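Local coordinates for homoserine kinase (Listeria monocytogenes, PDB 3HUL), which probably catalyses the ATP-dependent phosphorylation of L-homoserine to O-phospho-L-homoserine, a late step in the biosynthesis of threonine, at residues E183-M194 with L205-W215. Sequence-based numbering, arbitrary orientation.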
ATOM      1  N   GLU A 183      12.542 -12.530  24.693  1.00 43.59           N
ATOM      2  CA  GLU A 183      13.463 -11.689  23.941  1.00 42.45           C
ATOM      3  C   GLU A 183      13.208 -11.850  22.451  1.00 40.20           C
ATOM      4  O   GLU A 183      13.200 -10.869  21.718  1.00 39.88           O
ATOM      5  CB  GLU A 183      14.900 -12.082  24.268  1.00 43.23           C
ATOM      6  CG  GLU A 183      15.958 -11.027  23.918  1.00 46.76           C
ATOM      7  CD  GLU A 183      17.270 -11.248  24.692  1.00 49.69           C
ATOM      8  OE1 GLU A 183      17.230 -11.263  25.947  1.00 51.18           O
ATOM      9  OE2 GLU A 183      18.329 -11.409  24.048  1.00 50.89           O
ATOM     10  N   ALA A 184      13.005 -13.090  22.018  1.00 37.77           N
ATOM     11  CA  ALA A 184      12.724 -13.384  20.625  1.00 36.34           C
ATOM     12  C   ALA A 184      11.405 -12.745  20.156  1.00 35.47           C
ATOM     13  O   ALA A 184      11.348 -12.175  19.067  1.00 34.22           O
ATOM     14  CB  ALA A 184      12.702 -14.891  20.393  1.00 36.38           C
ATOM     15  N   VAL A 185      10.362 -12.852  20.991  1.00 34.82           N
ATOM     16  CA  VAL A 185       9.035 -12.284  20.713  1.00 34.19           C
ATOM     17  C   VAL A 185       9.142 -10.774  20.525  1.00 33.42           C
ATOM     18  O   VAL A 185       8.602 -10.224  19.575  1.00 33.06           O
ATOM     19  CB  VAL A 185       8.009 -12.634  21.824  1.00 34.49           C
ATOM     20  CG1 VAL A 185       6.689 -11.887  21.631  1.00 34.79           C
ATOM     21  CG2 VAL A 185       7.740 -14.145  21.841  1.00 34.33           C
ATOM     22  N   GLN A 186       9.893 -10.137  21.412  1.00 32.80           N
ATOM     23  CA  GLN A 186      10.124  -8.713  21.377  1.00 32.73           C
ATOM     24  C   GLN A 186      10.921  -8.265  20.134  1.00 31.87           C
ATOM     25  O   GLN A 186      10.579  -7.253  19.502  1.00 32.11           O
ATOM     26  CB  GLN A 186      10.813  -8.279  22.669  1.00 33.18           C
ATOM     27  CG  GLN A 186      11.348  -6.866  22.646  1.00 36.69           C
ATOM     28  CD  GLN A 186      11.714  -6.330  24.039  1.00 42.19           C
ATOM     29  OE1 GLN A 186      10.852  -6.203  24.921  1.00 42.80           O
ATOM     30  NE2 GLN A 186      12.990  -5.960  24.217  1.00 41.76           N
ATOM     31  N   ALA A 187      11.963  -9.011  19.778  1.00 29.60           N
ATOM     32  CA  ALA A 187      12.762  -8.662  18.603  1.00 28.67           C
ATOM     33  C   ALA A 187      11.918  -8.783  17.338  1.00 27.77           C
ATOM     34  O   ALA A 187      12.072  -8.013  16.399  1.00 27.27           O
ATOM     35  CB  ALA A 187      13.976  -9.546  18.493  1.00 28.04           C
ATOM     36  N   SER A 188      11.047  -9.775  17.318  1.00 26.61           N
ATOM     37  CA  SER A 188      10.144  -9.934  16.205  1.00 26.21           C
ATOM     38  C   SER A 188       9.242  -8.708  16.097  1.00 25.11           C
ATOM     39  O   SER A 188       9.082  -8.137  15.025  1.00 24.30           O
ATOM     40  CB  SER A 188       9.322 -11.211  16.365  1.00 25.64           C
ATOM     41  OG  SER A 188       8.484 -11.375  15.245  1.00 26.69           O
ATOM     42  N   SER A 189       8.708  -8.267  17.235  1.00 25.26           N
ATOM     43  CA  SER A 189       7.728  -7.181  17.246  1.00 24.30           C
ATOM     44  C   SER A 189       8.350  -5.886  16.758  1.00 23.66           C
ATOM     45  O   SER A 189       7.690  -5.091  16.113  1.00 23.39           O
ATOM     46  CB  SER A 189       7.090  -7.023  18.632  1.00 25.06           C
ATOM     47  OG  SER A 189       8.046  -6.548  19.563  1.00 26.93           O
ATOM     48  N   ILE A 190       9.644  -5.711  16.996  1.00 23.05           N
ATOM     49  CA  ILE A 190      10.359  -4.516  16.514  1.00 22.20           C
ATOM     50  C   ILE A 190      10.546  -4.490  14.987  1.00 22.03           C
ATOM     51  O   ILE A 190      10.438  -3.434  14.345  1.00 21.25           O
ATOM     52  CB  ILE A 190      11.729  -4.379  17.248  1.00 22.61           C
ATOM     53  CG1 ILE A 190      11.509  -4.217  18.765  1.00 23.86           C
ATOM     54  CG2 ILE A 190      12.590  -3.232  16.656  1.00 21.18           C
ATOM     55  CD1 ILE A 190      10.578  -3.055  19.175  1.00 24.36           C
ATOM     56  N   ALA A 191      10.866  -5.649  14.403  1.00 21.67           N
ATOM     57  CA  ALA A 191      10.952  -5.744  12.955  1.00 20.92           C
ATOM     58  C   ALA A 191       9.543  -5.542  12.340  1.00 19.85           C
ATOM     59  O   ALA A 191       9.393  -4.845  11.348  1.00 20.09           O
ATOM     60  CB  ALA A 191      11.546  -7.085  12.555  1.00 20.54           C
ATOM     61  N   ASN A 192       8.528  -6.151  12.945  1.00 18.99           N
ATOM     62  CA  ASN A 192       7.124  -5.972  12.515  1.00 18.18           C
ATOM     63  C   ASN A 192       6.764  -4.488  12.447  1.00 17.43           C
ATOM     64  O   ASN A 192       6.240  -4.019  11.446  1.00 16.75           O
ATOM     65  CB  ASN A 192       6.153  -6.635  13.482  1.00 17.55           C
ATOM     66  CG  ASN A 192       6.291  -8.126  13.544  1.00 19.66           C
ATOM     67  OD1 ASN A 192       6.987  -8.747  12.735  1.00 23.34           O
ATOM     68  ND2 ASN A 192       5.576  -8.735  14.497  1.00 19.49           N
ATOM     69  N   VAL A 193       7.059  -3.758  13.519  1.00 17.22           N
ATOM     70  CA  VAL A 193       6.785  -2.327  13.577  1.00 18.27           C
ATOM     71  C   VAL A 193       7.581  -1.548  12.513  1.00 18.22           C
ATOM     72  O   VAL A 193       7.031  -0.682  11.823  1.00 19.44           O
ATOM     73  CB  VAL A 193       7.016  -1.758  15.012  1.00 18.35           C
ATOM     74  CG1 VAL A 193       6.908  -0.220  15.009  1.00 17.23           C
ATOM     75  CG2 VAL A 193       5.979  -2.334  15.962  1.00 18.32           C
ATOM     76  N   MET A 194       8.858  -1.895  12.347  1.00 18.81           N
ATOM     77  CA  MET A 194       9.723  -1.275  11.337  1.00 18.10           C
ATOM     78  C   MET A 194       9.068  -1.430   9.974  1.00 17.93           C
ATOM     79  O   MET A 194       8.914  -0.445   9.250  1.00 18.20           O
ATOM     80  CB  MET A 194      11.105  -1.923  11.319  1.00 17.62           C
ATOM     81  CG  MET A 194      12.072  -1.377  10.243  1.00 19.86           C
ATOM     82  SD  MET A 194      13.684  -2.234  10.127  1.00 13.98           S
ATOM     83  CE  MET A 194      13.246  -3.737   9.261  1.00 18.73           C
ATOM     84  N   LEU A 205      10.096   6.801  12.535  1.00 23.28           N
ATOM     85  CA  LEU A 205       9.821   5.647  13.400  1.00 22.92           C
ATOM     86  C   LEU A 205      10.590   4.420  12.896  1.00 21.88           C
ATOM     87  O   LEU A 205      11.231   3.750  13.681  1.00 22.25           O
ATOM     88  CB  LEU A 205       8.315   5.367  13.505  1.00 22.22           C
ATOM     89  CG  LEU A 205       7.801   4.070  14.177  1.00 23.88           C
ATOM     90  CD1 LEU A 205       8.324   3.913  15.640  1.00 22.04           C
ATOM     91  CD2 LEU A 205       6.262   4.099  14.147  1.00 18.10           C
ATOM     92  N   ALA A 206      10.554   4.153  11.591  1.00 21.33           N
ATOM     93  CA  ALA A 206      11.285   3.008  11.043  1.00 22.19           C
ATOM     94  C   ALA A 206      12.757   3.042  11.447  1.00 22.76           C
ATOM     95  O   ALA A 206      13.345   2.007  11.789  1.00 22.00           O
ATOM     96  CB  ALA A 206      11.196   2.991   9.544  1.00 21.38           C
ATOM     97  N   GLY A 207      13.357   4.231  11.357  1.00 23.38           N
ATOM     98  CA  GLY A 207      14.795   4.376  11.584  1.00 24.96           C
ATOM     99  C   GLY A 207      15.139   4.070  13.019  1.00 25.06           C
ATOM    100  O   GLY A 207      16.169   3.465  13.305  1.00 25.52           O
ATOM    101  N   GLU A 208      14.252   4.496  13.907  1.00 26.27           N
ATOM    102  CA  GLU A 208      14.306   4.179  15.327  1.00 28.38           C
ATOM    103  C   GLU A 208      14.271   2.666  15.611  1.00 28.61           C
ATOM    104  O   GLU A 208      15.024   2.163  16.466  1.00 29.10           O
ATOM    105  CB  GLU A 208      13.134   4.880  16.006  1.00 29.53           C
ATOM    106  CG  GLU A 208      13.174   4.918  17.531  1.00 35.77           C
ATOM    107  CD  GLU A 208      12.254   6.008  18.098  1.00 43.55           C
ATOM    108  OE1 GLU A 208      11.547   6.691  17.298  1.00 46.16           O
ATOM    109  OE2 GLU A 208      12.241   6.183  19.345  1.00 46.74           O
ATOM    110  N   MET A 209      13.396   1.936  14.918  1.00 27.49           N
ATOM    111  CA  MET A 209      13.342   0.475  15.080  1.00 27.65           C
ATOM    112  C   MET A 209      14.595  -0.164  14.461  1.00 28.17           C
ATOM    113  O   MET A 209      15.178  -1.075  15.005  1.00 27.44           O
ATOM    114  CB  MET A 209      12.056  -0.117  14.446  1.00 26.81           C
ATOM    115  CG  MET A 209      10.709   0.416  15.051  1.00 24.76           C
ATOM    116  SD  MET A 209      10.424   0.037  16.811  1.00 17.90           S
ATOM    117  CE  MET A 209      11.018   1.502  17.614  1.00 23.29           C
ATOM    118  N   MET A 210      14.994   0.345  13.309  1.00 30.07           N
ATOM    119  CA  MET A 210      16.097  -0.193  12.565  1.00 32.75           C
ATOM    120  C   MET A 210      17.418  -0.171  13.380  1.00 34.31           C
ATOM    121  O   MET A 210      18.264  -1.039  13.187  1.00 34.53           O
ATOM    122  CB  MET A 210      16.223   0.589  11.261  1.00 32.73           C
ATOM    123  CG  MET A 210      17.152   0.012  10.231  1.00 35.04           C
ATOM    124  SD  MET A 210      17.353   1.131   8.796  1.00 37.82           S
ATOM    125  CE  MET A 210      15.700   1.685   8.535  1.00 27.73           C
ATOM    126  N   GLU A 211      17.567   0.789  14.294  1.00 35.86           N
ATOM    127  CA  GLU A 211      18.795   0.932  15.109  1.00 38.39           C
ATOM    128  C   GLU A 211      18.917  -0.042  16.288  1.00 40.65           C
ATOM    129  O   GLU A 211      19.995  -0.186  16.848  1.00 41.23           O
ATOM    130  CB  GLU A 211      18.975   2.374  15.605  1.00 37.45           C
ATOM    131  CG  GLU A 211      19.353   3.332  14.485  1.00 36.58           C
ATOM    132  CD  GLU A 211      19.778   4.711  14.951  1.00 35.60           C
ATOM    133  OE1 GLU A 211      19.262   5.232  15.971  1.00 36.40           O
ATOM    134  OE2 GLU A 211      20.633   5.291  14.266  1.00 35.14           O
ATOM    135  N   ARG A 212      17.828  -0.710  16.667  1.00 43.09           N
ATOM    136  CA  ARG A 212      17.896  -1.726  17.725  1.00 45.72           C
ATOM    137  C   ARG A 212      18.384  -3.093  17.190  1.00 47.23           C
ATOM    138  O   ARG A 212      17.974  -3.539  16.110  1.00 48.00           O
ATOM    139  CB  ARG A 212      16.551  -1.817  18.439  1.00 46.00           C
ATOM    140  CG  ARG A 212      15.961  -0.448  18.725  1.00 47.65           C
ATOM    141  CD  ARG A 212      15.423  -0.311  20.125  1.00 51.83           C
ATOM    142  NE  ARG A 212      14.836   1.019  20.330  1.00 55.24           N
ATOM    143  CZ  ARG A 212      14.489   1.527  21.512  1.00 56.62           C
ATOM    144  NH1 ARG A 212      14.661   0.827  22.634  1.00 57.91           N
ATOM    145  NH2 ARG A 212      13.965   2.744  21.575  1.00 56.87           N
ATOM    146  N   ASP A 213      19.289  -3.747  17.911  1.00 49.17           N
ATOM    147  CA  ASP A 213      19.889  -4.994  17.390  1.00 50.79           C
ATOM    148  C   ASP A 213      19.054  -6.245  17.714  1.00 50.95           C
ATOM    149  O   ASP A 213      18.421  -6.821  16.816  1.00 51.05           O
ATOM    150  CB  ASP A 213      21.367  -5.145  17.822  1.00 51.37           C
ATOM    151  CG  ASP A 213      21.563  -5.124  19.344  1.00 53.80           C
ATOM    152  OD1 ASP A 213      20.562  -5.242  20.103  1.00 55.90           O
ATOM    153  OD2 ASP A 213      22.740  -5.005  19.777  1.00 54.72           O
ATOM    154  N   LEU A 214      19.103  -6.636  18.992  1.00 50.81           N
ATOM    155  CA  LEU A 214      18.250  -7.634  19.669  1.00 50.49           C
ATOM    156  C   LEU A 214      18.501  -9.117  19.408  1.00 49.84           C
ATOM    157  O   LEU A 214      18.050  -9.959  20.198  1.00 50.38           O
ATOM    158  CB  LEU A 214      16.761  -7.297  19.521  1.00 50.83           C
ATOM    159  CG  LEU A 214      16.274  -5.934  20.020  1.00 51.54           C
ATOM    160  CD1 LEU A 214      14.879  -5.679  19.468  1.00 52.15           C
ATOM    161  CD2 LEU A 214      16.289  -5.831  21.550  1.00 51.63           C
ATOM    162  N   TRP A 215      19.219  -9.443  18.340  1.00 48.78           N
ATOM    163  CA  TRP A 215      19.295 -10.835  17.871  1.00 48.25           C
ATOM    164  C   TRP A 215      20.509 -11.690  18.310  1.00 48.46           C
ATOM    165  O   TRP A 215      21.501 -11.181  18.833  1.00 48.78           O
ATOM    166  CB  TRP A 215      19.119 -10.893  16.351  1.00 47.56           C
ATOM    167  CG  TRP A 215      17.695 -10.723  15.917  1.00 45.25           C
ATOM    168  CD1 TRP A 215      17.171  -9.672  15.229  1.00 43.98           C
ATOM    169  CD2 TRP A 215      16.607 -11.627  16.152  1.00 43.70           C
ATOM    170  NE1 TRP A 215      15.837  -9.868  15.002  1.00 41.50           N
ATOM    171  CE2 TRP A 215      15.460 -11.058  15.561  1.00 41.20           C
ATOM    172  CE3 TRP A 215      16.490 -12.863  16.810  1.00 43.00           C
ATOM    173  CZ2 TRP A 215      14.215 -11.672  15.602  1.00 39.97           C
ATOM    174  CZ3 TRP A 215      15.243 -13.478  16.849  1.00 42.34           C
ATOM    175  CH2 TRP A 215      14.123 -12.879  16.250  1.00 41.97           C
TER
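A helical hairpin of this GHMP-family kinase, its second helix in the C-terminal GHMP region and away from the predicted ATP-binding loop, brings Met194 against Ala206 and Met209 near its turn, while the loop beyond runs back along the first helix to lay Leu214 and Trp215 on Ala187. The axes of 183-194 and 205-210 approach to 8.7 Å at 153°. Close to the turn, small Ala206 lets the backbones come near, its CA 4.6 Å from that of Met194. Met209, in the last turn of the second helix, points its side chain at the first: its CB meets Met194 CB at 3.7 Å, and its unbranched chain, bent at chi2 and chi3, brings SD to 3.9 Å from both CG2 and CD1 of Ile190, while its CG packs on CG1 of Val193. The Met194 chain is extended as far as SD, with CG anti to the backbone N (chi1 177°), and SD thereby reaches CB of Met210, which also touches Leu14 of a loop and Cys243 of strand 241-244. Farther along, the branched end of Leu214 puts CD1 3.7 Å from Ile190 CG1 while its CB rests on Ala187; Ile190, branched at CB, meets Leu214 with CG1 and Met209 with CG2. The short Ala187 methyl also sits over one face of the Trp215 indole, offset toward the rim, in a CH-pi contact 3.8 Å from the six-membered ring's centroid. Trp215 NE1 bonds to the carbonyl oxygen of Pro16, which would help hold the ring at this angle. The same helix also packs on a second subunit, where Ile190 touches Ala139 of that neighbour. No hydrogen bond or salt bridge joins the two segments, so their association rests on shape, dispersion and the exclusion of water.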